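Local coordinates for Rx protein (Solanum tuberosum, PDB 4M70) that probably acts in plant disease resistance, helping to trigger a hypersensitive defence response, and is represented by its N-terminal coiled-coil (CC) domain, at residues Q29-K34 with Q102-I107; T56-E61 with D108-Q113; D74-N79 with M93-F98. All coordinates share one frame; numbering follows the deposited sequence.

Contact 1. Residues Q29-K34 with Q102-I107; sequences QPFYEK and QALECI
Leu104 reaches from helix 86-119 to Phe31 and Lys34 of helix 29-42, joining two members of the all-helical bundle formed by this CC domain. One methyl does nearly all the touching: Leu104 CD1 lies 3.4 Å from Phe31 CD2, at the edge of the ring and in its plane. On another side the same methyl meets the lysine chain, with Lys34 CD only 3.5 Å from Leu104 CD1, tighter than usual for two carbons. Leucine suits the place because a single branched tip can fill the angle between an aromatic edge and an aliphatic chain. Lysine suits the margin: its chain starts with CG opposite the backbone N (chi1 -173°) and bends at chi3 (-60°), laying CB to CE along Leu104 CD1.

Further out, Leu35 also packs on Leu104, and the Phe31 ring is shared with Phe97 and Leu100 and with Ile17 of helix 4-24. Toward helix 4-24 the same helix turns Gln29 and Tyr32. There Tyr32 stacks with His18, whose NE2 is hydrogen-bonded to Gln29 OE1. The other end of that amide serves its own helix: Gln29 NE2 donates to Glu33 OE2 at 3.1 Å, meeting the carboxylate on its anti side.

Contact 2. Residues T56-E61 with D108-Q113; sequences TILEVE and DSTVKQ
The side-chain amide of Gln113 turns one face to Leu58, whose methyl CD2 sits almost squarely above the amide carbon, with Leu58 CD2 3.5 Å from Gln113 CD. The Glu61 carboxylate meets the methyl of Thr110 with its OE1 end, the methyl lying tilted from the carboxylate plane: Glu61 OE1 is 3.5 Å from Thr110 CG2. Both groups belong to an antiparallel helix pair of the bundle, in which segments 56-61 and 108-113 run at 165° to each other with their axes 9.9 Å apart.

Gln113 can lay its amide on the leucine because its chain is fully extended, starting with CG opposite the backbone N (chi1 -178°). A long polar side chain suits this place, since its flat amide covers the leucine methyl, with CG helping, at a margin open to solvent. Leu58 is the buried member, and it also packs on Trp114 and Thr117 further along helix 86-119.

Threonine suits the closest approach of the two backbones because it is short and two-sided. Its hydroxyl is turned back to its own helix, where Thr110 OG1 is hydrogen-bonded to Cys106 O. The methyl is therefore the part that faces helix 56-81, with Thr110 CG2 3.8 Å from Leu58 CB and 3.6 Å from the backbone oxygen Leu58 O.

Contact 3. Residues D74-N79 with M93-F98; sequences DSESRN and MWEIFF
Helices 56-81 and 86-119 form an antiparallel helical hairpin, and this contact lies near its turn, where Glu76 and Ser77 face Glu95 and Ile96. The short segments run at 160° to each other with axes 8.9 Å apart.

Two glutamates pack here through unlike parts. Glu95 CG stands over one face of the Glu76 carboxylate, 3.3 Å from Glu76 OE2. Both chains bend at chi2, and the bend in Glu95 (67°) leads its own carboxylate away from helix 56-81, the two carboxylate planes lying 44° apart. The acids remain near neighbours, Glu76 OE2 lying 4.8 Å from Glu95 OE2, so each would be expected to make the other somewhat harder to ionise. The charge on Glu76 would be partly offset by Asn79, whose ND2 donates to Glu76 OE1 over 3.2 Å from the other face of the carboxylate. Asparagine, one turn further on, supplies an amide N-H, with Glu76 OE1 near the amide plane.

On the inner side a branched aliphatic chain meets a serine. Ile96 CG1 lies 3.7 Å from Glu76 CB, and beyond it the terminal methyl, Ile96 CD1, comes within 3.5 Å of Ser77 OG. Serine suits this buried position because it is slim and its hydroxyl has partners, Val73 O in its own helix and Ser20 OG of helix 4-24. Ile96 also packs on Ser20 and on Leu28. Elsewhere on helix 86-119, Trp94, Phe97 and Phe98 pack against a chain of another protein.

Ser77 and Ile96 thus close the inner side against helix 4-24, and glutamate stems the outer side, of an antiparallel helical hairpin in the four-helix CC domain.

All three contacts draw on helix 86-119, which meets helix 29-42 in contact 1 and helix 56-81 in contacts 2 and 3, and all are partly buried. Contact 1, nearest the middle of the chain and the most purely apolar, centres on the buried Leu104. The other two, about 25 Å apart between centres on opposite sides of the chain's centre, hold the same antiparallel pair. Contact 2 sets the buried Leu58 beside Glu61 and the exposed Gln113 at its margin; contact 3 has no exposed touching residue, and two acids make its middle. Contacts 1 and 3 touch through Phe31 CZ and Phe97 O, 3.8 Å apart, whereas contacts 1 and 2 only adjoin in sequence.

Contact 1. Residues Q29-K34 with Q102-I107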
loop_
_atom_site.group_PDB
_atom_site.type_symbol
_atom_site.label_atom_id
_atom_site.label_comp_id
_atom_site.label_asym_id
_atom_site.label_seq_id
_atom_site.Cartn_x
_atom_site.Cartn_y
_atom_site.Cartn_z
ATOM N N GLN A 29 7.916 0.478 -8.105
ATOM C CA GLN A 29 8.060 1.908 -8.388
ATOM C C GLN A 29 6.741 2.650 -8.681
ATOM O O GLN A 29 6.607 3.811 -8.303
ATOM C CB GLN A 29 9.105 2.165 -9.481
ATOM C CG GLN A 29 9.523 3.634 -9.616
ATOM C CD GLN A 29 10.249 4.173 -8.389
ATOM O OE1 GLN A 29 10.793 3.415 -7.584
ATOM N NE2 GLN A 29 10.253 5.495 -8.243
ATOM N N PRO A 30 5.774 2.005 -9.371
ATOM C CA PRO A 30 4.494 2.712 -9.527
ATOM C C PRO A 30 3.825 3.047 -8.194
ATOM O O PRO A 30 3.264 4.143 -8.050
ATOM C CB PRO A 30 3.633 1.708 -10.309
ATOM C CG PRO A 30 4.341 0.389 -10.191
ATOM C CD PRO A 30 5.786 0.754 -10.150
ATOM N N PHE A 31 3.898 2.127 -7.234
ATOM C CA PHE A 31 3.366 2.381 -5.900
ATOM C C PHE A 31 4.093 3.556 -5.267
ATOM O O PHE A 31 3.472 4.442 -4.683
ATOM C CB PHE A 31 3.524 1.157 -4.997
ATOM C CG PHE A 31 2.732 -0.043 -5.431
ATOM C CD1 PHE A 31 3.371 -1.176 -5.905
ATOM C CD2 PHE A 31 1.348 -0.039 -5.358
ATOM C CE1 PHE A 31 2.643 -2.287 -6.294
ATOM C CE2 PHE A 31 0.613 -1.143 -5.741
ATOM C CZ PHE A 31 1.262 -2.270 -6.212
ATOM N N TYR A 32 5.413 3.550 -5.397
ATOM C CA TYR A 32 6.263 4.607 -4.863
ATOM C C TYR A 32 5.848 5.968 -5.435
ATOM O O TYR A 32 5.687 6.934 -4.691
ATOM C CB TYR A 32 7.724 4.291 -5.192
ATOM C CG TYR A 32 8.740 5.223 -4.583
ATOM C CD1 TYR A 32 9.212 6.324 -5.282
ATOM C CD2 TYR A 32 9.250 4.985 -3.310
ATOM C CE1 TYR A 32 10.153 7.174 -4.726
ATOM C CE2 TYR A 32 10.188 5.826 -2.748
ATOM C CZ TYR A 32 10.636 6.920 -3.458
ATOM O OH TYR A 32 11.576 7.759 -2.899
ATOM N N GLU A 33 5.671 6.035 -6.752
ATOM C CA GLU A 33 5.308 7.282 -7.424
ATOM C C GLU A 33 3.918 7.769 -7.027
ATOM O O GLU A 33 3.704 8.968 -6.811
ATOM C CB GLU A 33 5.375 7.116 -8.946
ATOM C CG GLU A 33 6.778 6.914 -9.505
ATOM C CD GLU A 33 7.644 8.156 -9.360
ATOM O OE1 GLU A 33 7.080 9.268 -9.263
ATOM O OE2 GLU A 33 8.887 8.023 -9.360
ATOM N N LYS A 34 2.974 6.838 -6.925
ATOM C CA LYS A 34 1.626 7.194 -6.505
ATOM C C LYS A 34 1.624 7.728 -5.074
ATOM O O LYS A 34 0.935 8.708 -4.752
ATOM C CB LYS A 34 0.701 5.983 -6.624
ATOM C CG LYS A 34 -0.764 6.272 -6.377
ATOM C CD LYS A 34 -1.600 4.999 -6.499
ATOM C CE LYS A 34 -1.497 4.372 -7.887
ATOM N NZ LYS A 34 -2.298 3.113 -7.999
ATOM N N GLN A 102 -3.985 -2.419 -1.781
ATOM C CA GLN A 102 -5.009 -2.152 -0.762
ATOM C C GLN A 102 -4.706 -0.849 -0.012
ATOM O O GLN A 102 -5.581 0.019 0.183
ATOM C CB GLN A 102 -5.109 -3.306 0.236
ATOM C CG GLN A 102 -5.625 -4.617 -0.330
ATOM C CD GLN A 102 -7.132 -4.759 -0.212
ATOM O OE1 GLN A 102 -7.877 -4.409 -1.128
ATOM N NE2 GLN A 102 -7.588 -5.266 0.927
ATOM N N ALA A 103 -3.446 -0.726 0.392
ATOM C CA ALA A 103 -2.967 0.435 1.129
ATOM C C ALA A 103 -3.140 1.702 0.306
ATOM O O ALA A 103 -3.622 2.716 0.810
ATOM C CB ALA A 103 -1.511 0.250 1.505
ATOM N N LEU A 104 -2.741 1.643 -0.961
ATOM C CA LEU A 104 -2.860 2.803 -1.836
ATOM C C LEU A 104 -4.306 3.202 -2.094
ATOM O O LEU A 104 -4.601 4.388 -2.230
ATOM C CB LEU A 104 -2.116 2.588 -3.156
ATOM C CG LEU A 104 -0.598 2.658 -2.984
ATOM C CD1 LEU A 104 0.107 2.916 -4.297
ATOM C CD2 LEU A 104 -0.246 3.720 -1.974
ATOM N N GLU A 105 -5.205 2.224 -2.172
ATOM C CA GLU A 105 -6.621 2.545 -2.311
ATOM C C GLU A 105 -7.113 3.292 -1.072
ATOM O O GLU A 105 -7.790 4.330 -1.180
ATOM C CB GLU A 105 -7.451 1.285 -2.573
ATOM C CG GLU A 105 -8.922 1.559 -2.861
ATOM C CD GLU A 105 -9.149 2.229 -4.200
ATOM O OE1 GLU A 105 -8.537 1.796 -5.202
ATOM O OE2 GLU A 105 -9.942 3.193 -4.249
ATOM N N CYS A 106 -6.750 2.778 0.104
ATOM C CA CYS A 106 -7.144 3.440 1.347
ATOM C C CYS A 106 -6.598 4.866 1.474
ATOM O O CYS A 106 -7.347 5.803 1.774
ATOM C CB CYS A 106 -6.722 2.610 2.560
ATOM S SG CYS A 106 -7.704 1.123 2.796
ATOM N N ILE A 107 -5.300 5.026 1.230
ATOM C CA ILE A 107 -4.658 6.334 1.328
ATOM C C ILE A 107 -5.188 7.316 0.283
ATOM O O ILE A 107 -5.383 8.492 0.583
ATOM C CB ILE A 107 -3.117 6.221 1.241
ATOM C CG1 ILE A 107 -2.579 5.443 2.446
ATOM C CG2 ILE A 107 -2.465 7.594 1.204
ATOM C CD1 ILE A 107 -1.076 5.254 2.430
#

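Contact 2. Residues T56-E61 with D108-Q113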
loop_
_atom_site.group_PDB
_atom_site.type_symbol
_atom_site.label_atom_id
_atom_site.label_comp_id
_atom_site.label_asym_id
_atom_site.label_seq_id
_atom_site.Cartn_x
_atom_site.Cartn_y
_atom_site.Cartn_z
ATOM N N THR A 56 -7.889 15.445 11.729
ATOM C CA THR A 56 -6.955 14.728 12.592
ATOM C C THR A 56 -7.297 13.244 12.548
ATOM O O THR A 56 -6.414 12.386 12.560
ATOM C CB THR A 56 -6.955 15.275 14.038
ATOM O OG1 THR A 56 -6.364 16.582 14.055
ATOM C CG2 THR A 56 -6.153 14.370 14.960
ATOM N N ILE A 57 -8.592 12.954 12.471
ATOM C CA ILE A 57 -9.068 11.584 12.347
ATOM C C ILE A 57 -8.533 10.955 11.063
ATOM O O ILE A 57 -8.025 9.830 11.083
ATOM C CB ILE A 57 -10.610 11.526 12.374
ATOM C CG1 ILE A 57 -11.126 12.021 13.729
ATOM C CG2 ILE A 57 -11.101 10.114 12.127
ATOM C CD1 ILE A 57 -12.631 12.197 13.799
ATOM N N LEU A 58 -8.619 11.693 9.959
ATOM C CA LEU A 58 -8.074 11.218 8.690
ATOM C C LEU A 58 -6.571 10.976 8.789
ATOM O O LEU A 58 -6.053 10.006 8.230
ATOM C CB LEU A 58 -8.359 12.220 7.567
ATOM C CG LEU A 58 -9.819 12.527 7.229
ATOM C CD1 LEU A 58 -9.898 13.616 6.181
ATOM C CD2 LEU A 58 -10.517 11.276 6.742
ATOM N N GLU A 59 -5.875 11.856 9.502
ATOM C CA GLU A 59 -4.433 11.721 9.669
ATOM C C GLU A 59 -4.111 10.450 10.453
ATOM O O GLU A 59 -3.143 9.754 10.149
ATOM C CB GLU A 59 -3.837 12.964 10.330
ATOM C CG GLU A 59 -2.322 12.934 10.404
ATOM C CD GLU A 59 -1.727 14.308 10.609
ATOM O OE1 GLU A 59 -0.532 14.497 10.291
ATOM O OE2 GLU A 59 -2.462 15.208 11.062
ATOM N N VAL A 60 -4.920 10.160 11.469
ATOM C CA VAL A 60 -4.789 8.918 12.223
ATOM C C VAL A 60 -4.957 7.731 11.276
ATOM O O VAL A 60 -4.159 6.782 11.297
ATOM C CB VAL A 60 -5.833 8.828 13.365
ATOM C CG1 VAL A 60 -5.856 7.431 13.976
ATOM C CG2 VAL A 60 -5.545 9.868 14.436
ATOM N N GLU A 61 -5.979 7.809 10.428
ATOM C CA GLU A 61 -6.252 6.754 9.452
ATOM C C GLU A 61 -5.052 6.485 8.529
ATOM O O GLU A 61 -4.606 5.335 8.380
ATOM C CB GLU A 61 -7.495 7.117 8.620
ATOM C CG GLU A 61 -8.750 7.375 9.458
ATOM C CD GLU A 61 -9.920 7.906 8.642
ATOM O OE1 GLU A 61 -9.745 8.164 7.430
ATOM O OE2 GLU A 61 -11.010 8.097 9.227
ATOM N N ASP A 108 -5.440 6.833 -0.931
ATOM C CA ASP A 108 -6.016 7.684 -1.970
ATOM C C ASP A 108 -7.390 8.194 -1.538
ATOM O O ASP A 108 -7.673 9.403 -1.604
ATOM C CB ASP A 108 -6.114 6.935 -3.300
ATOM C CG ASP A 108 -6.762 7.765 -4.396
ATOM O OD1 ASP A 108 -6.105 8.687 -4.924
ATOM O OD2 ASP A 108 -7.931 7.487 -4.738
ATOM N N SER A 109 -8.226 7.275 -1.058
ATOM C CA SER A 109 -9.556 7.636 -0.574
ATOM C C SER A 109 -9.493 8.669 0.555
ATOM O O SER A 109 -10.197 9.694 0.530
ATOM C CB SER A 109 -10.296 6.378 -0.111
ATOM O OG SER A 109 -11.499 6.704 0.556
ATOM N N THR A 110 -8.617 8.413 1.524
ATOM C CA THR A 110 -8.488 9.295 2.675
ATOM C C THR A 110 -7.975 10.676 2.279
ATOM O O THR A 110 -8.411 11.681 2.827
ATOM C CB THR A 110 -7.571 8.692 3.760
ATOM O OG1 THR A 110 -8.023 7.373 4.097
ATOM C CG2 THR A 110 -7.582 9.562 5.011
ATOM N N VAL A 111 -7.052 10.725 1.325
ATOM C CA VAL A 111 -6.496 12.001 0.880
ATOM C C VAL A 111 -7.527 12.817 0.096
ATOM O O VAL A 111 -7.577 14.047 0.214
ATOM C CB VAL A 111 -5.205 11.799 0.049
ATOM C CG1 VAL A 111 -4.820 13.072 -0.687
ATOM C CG2 VAL A 111 -4.059 11.361 0.949
ATOM N N LYS A 112 -8.363 12.138 -0.687
ATOM C CA LYS A 112 -9.443 12.834 -1.391
ATOM C C LYS A 112 -10.470 13.409 -0.410
ATOM O O LYS A 112 -10.903 14.567 -0.535
ATOM C CB LYS A 112 -10.108 11.906 -2.408
ATOM C CG LYS A 112 -9.257 11.677 -3.652
ATOM C CD LYS A 112 -9.828 10.587 -4.546
ATOM C CE LYS A 112 -8.942 10.371 -5.755
ATOM N NZ LYS A 112 -9.343 9.167 -6.537
ATOM N N GLN A 113 -10.823 12.609 0.593
ATOM C CA GLN A 113 -11.694 13.089 1.663
ATOM C C GLN A 113 -11.045 14.270 2.389
ATOM O O GLN A 113 -11.719 15.215 2.803
ATOM C CB GLN A 113 -12.038 11.963 2.641
ATOM C CG GLN A 113 -12.994 12.382 3.751
ATOM C CD GLN A 113 -13.371 11.233 4.667
ATOM O OE1 GLN A 113 -12.958 10.092 4.455
ATOM N NE2 GLN A 113 -14.159 11.530 5.694
#

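Contact 3. Residues D74-N79 with M93-F98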
loop_
_atom_site.group_PDB
_atom_site.type_symbol
_atom_site.label_atom_id
_atom_site.label_comp_id
_atom_site.label_asym_id
_atom_site.label_seq_id
_atom_site.Cartn_x
_atom_site.Cartn_y
_atom_site.Cartn_z
ATOM N N ASP A 74 7.590 -5.368 4.942
ATOM C CA ASP A 74 8.828 -5.837 5.566
ATOM C C ASP A 74 8.802 -7.358 5.754
ATOM O O ASP A 74 9.755 -8.075 5.391
ATOM C CB ASP A 74 9.044 -5.151 6.916
ATOM C CG ASP A 74 9.647 -3.769 6.775
ATOM O OD1 ASP A 74 10.218 -3.481 5.703
ATOM O OD2 ASP A 74 9.557 -2.979 7.742
ATOM N N SER A 75 7.694 -7.842 6.313
ATOM C CA SER A 75 7.540 -9.262 6.616
ATOM C C SER A 75 7.566 -10.130 5.363
ATOM O O SER A 75 8.293 -11.129 5.292
ATOM C CB SER A 75 6.239 -9.494 7.385
ATOM O OG SER A 75 6.123 -10.846 7.803
ATOM N N GLU A 76 6.795 -9.725 4.358
ATOM C CA GLU A 76 6.701 -10.496 3.131
ATOM C C GLU A 76 7.985 -10.443 2.311
ATOM O O GLU A 76 8.336 -11.411 1.637
ATOM C CB GLU A 76 5.484 -10.050 2.316
ATOM C CG GLU A 76 4.161 -10.316 3.030
ATOM C CD GLU A 76 3.860 -11.796 3.209
ATOM O OE1 GLU A 76 4.502 -12.634 2.542
ATOM O OE2 GLU A 76 2.967 -12.124 4.019
ATOM N N SER A 77 8.694 -9.322 2.384
ATOM C CA SER A 77 10.001 -9.220 1.750
ATOM C C SER A 77 10.967 -10.192 2.426
ATOM O O SER A 77 11.795 -10.834 1.756
ATOM C CB SER A 77 10.526 -7.786 1.805
ATOM O OG SER A 77 9.669 -6.909 1.088
ATOM N N ARG A 78 10.877 -10.284 3.756
ATOM C CA ARG A 78 11.645 -11.300 4.470
ATOM C C ARG A 78 11.277 -12.696 3.967
ATOM O O ARG A 78 12.149 -13.554 3.808
ATOM C CB ARG A 78 11.441 -11.204 5.985
ATOM C CG ARG A 78 12.192 -10.058 6.654
ATOM C CD ARG A 78 12.219 -10.219 8.172
ATOM N NE ARG A 78 10.897 -10.092 8.785
ATOM C CZ ARG A 78 10.357 -8.934 9.159
ATOM N NH1 ARG A 78 11.020 -7.798 8.979
ATOM N NH2 ARG A 78 9.154 -8.909 9.710
ATOM N N ASN A 79 9.993 -12.916 3.695
ATOM C CA ASN A 79 9.560 -14.197 3.137
ATOM C C ASN A 79 10.133 -14.458 1.739
ATOM O O ASN A 79 10.408 -15.606 1.388
ATOM C CB ASN A 79 8.033 -14.318 3.145
ATOM C CG ASN A 79 7.466 -14.470 4.550
ATOM O OD1 ASN A 79 8.182 -14.825 5.485
ATOM N ND2 ASN A 79 6.174 -14.202 4.703
ATOM N N MET A 93 5.715 -12.384 -3.204
ATOM C CA MET A 93 5.645 -11.222 -4.095
ATOM C C MET A 93 4.204 -10.754 -4.241
ATOM O O MET A 93 3.900 -9.561 -4.115
ATOM C CB MET A 93 6.225 -11.543 -5.475
ATOM C CG MET A 93 7.735 -11.676 -5.540
ATOM S SD MET A 93 8.281 -12.097 -7.210
ATOM C CE MET A 93 7.813 -10.624 -8.125
ATOM N N TRP A 94 3.320 -11.719 -4.476
ATOM C CA TRP A 94 1.899 -11.462 -4.644
ATOM C C TRP A 94 1.358 -10.762 -3.417
ATOM O O TRP A 94 0.550 -9.831 -3.516
ATOM C CB TRP A 94 1.149 -12.780 -4.859
ATOM C CG TRP A 94 -0.312 -12.626 -5.195
ATOM C CD1 TRP A 94 -0.881 -12.692 -6.436
ATOM C CD2 TRP A 94 -1.386 -12.371 -4.274
ATOM N NE1 TRP A 94 -2.242 -12.503 -6.340
ATOM C CE2 TRP A 94 -2.573 -12.304 -5.028
ATOM C CE3 TRP A 94 -1.456 -12.197 -2.889
ATOM C CZ2 TRP A 94 -3.816 -12.068 -4.436
ATOM C CZ3 TRP A 94 -2.691 -11.962 -2.308
ATOM C CH2 TRP A 94 -3.852 -11.898 -3.081
ATOM N N GLU A 95 1.800 -11.224 -2.253
ATOM C CA GLU A 95 1.345 -10.639 -1.008
ATOM C C GLU A 95 1.772 -9.168 -0.915
ATOM O O GLU A 95 0.990 -8.304 -0.487
ATOM C CB GLU A 95 1.862 -11.439 0.183
ATOM C CG GLU A 95 1.135 -11.102 1.459
ATOM C CD GLU A 95 -0.316 -11.538 1.405
ATOM O OE1 GLU A 95 -0.603 -12.550 0.730
ATOM O OE2 GLU A 95 -1.169 -10.871 2.030
ATOM N N ILE A 96 3.010 -8.887 -1.323
ATOM C CA ILE A 96 3.490 -7.501 -1.368
ATOM C C ILE A 96 2.640 -6.612 -2.284
ATOM O O ILE A 96 2.222 -5.511 -1.891
ATOM C CB ILE A 96 4.972 -7.414 -1.803
ATOM C CG1 ILE A 96 5.879 -8.062 -0.752
ATOM C CG2 ILE A 96 5.405 -5.964 -1.997
ATOM C CD1 ILE A 96 7.321 -8.151 -1.186
ATOM N N PHE A 97 2.392 -7.098 -3.500
ATOM C CA PHE A 97 1.601 -6.345 -4.478
ATOM C C PHE A 97 0.205 -6.044 -3.944
ATOM O O PHE A 97 -0.271 -4.904 -3.997
ATOM C CB PHE A 97 1.462 -7.108 -5.790
ATOM C CG PHE A 97 2.737 -7.230 -6.556
ATOM C CD1 PHE A 97 3.353 -6.115 -7.103
ATOM C CD2 PHE A 97 3.277 -8.481 -6.804
ATOM C CE1 PHE A 97 4.532 -6.244 -7.823
ATOM C CE2 PHE A 97 4.444 -8.621 -7.530
ATOM C CZ PHE A 97 5.074 -7.502 -8.041
ATOM N N PHE A 98 -0.433 -7.081 -3.414
ATOM C CA PHE A 98 -1.798 -6.984 -2.919
ATOM C C PHE A 98 -1.911 -5.999 -1.766
ATOM O O PHE A 98 -2.818 -5.148 -1.743
ATOM C CB PHE A 98 -2.301 -8.363 -2.495
ATOM C CG PHE A 98 -3.713 -8.369 -1.987
ATOM C CD1 PHE A 98 -3.972 -8.313 -0.626
ATOM C CD2 PHE A 98 -4.783 -8.424 -2.867
ATOM C CE1 PHE A 98 -5.272 -8.318 -0.150
ATOM C CE2 PHE A 98 -6.084 -8.437 -2.399
ATOM C CZ PHE A 98 -6.330 -8.376 -1.040
#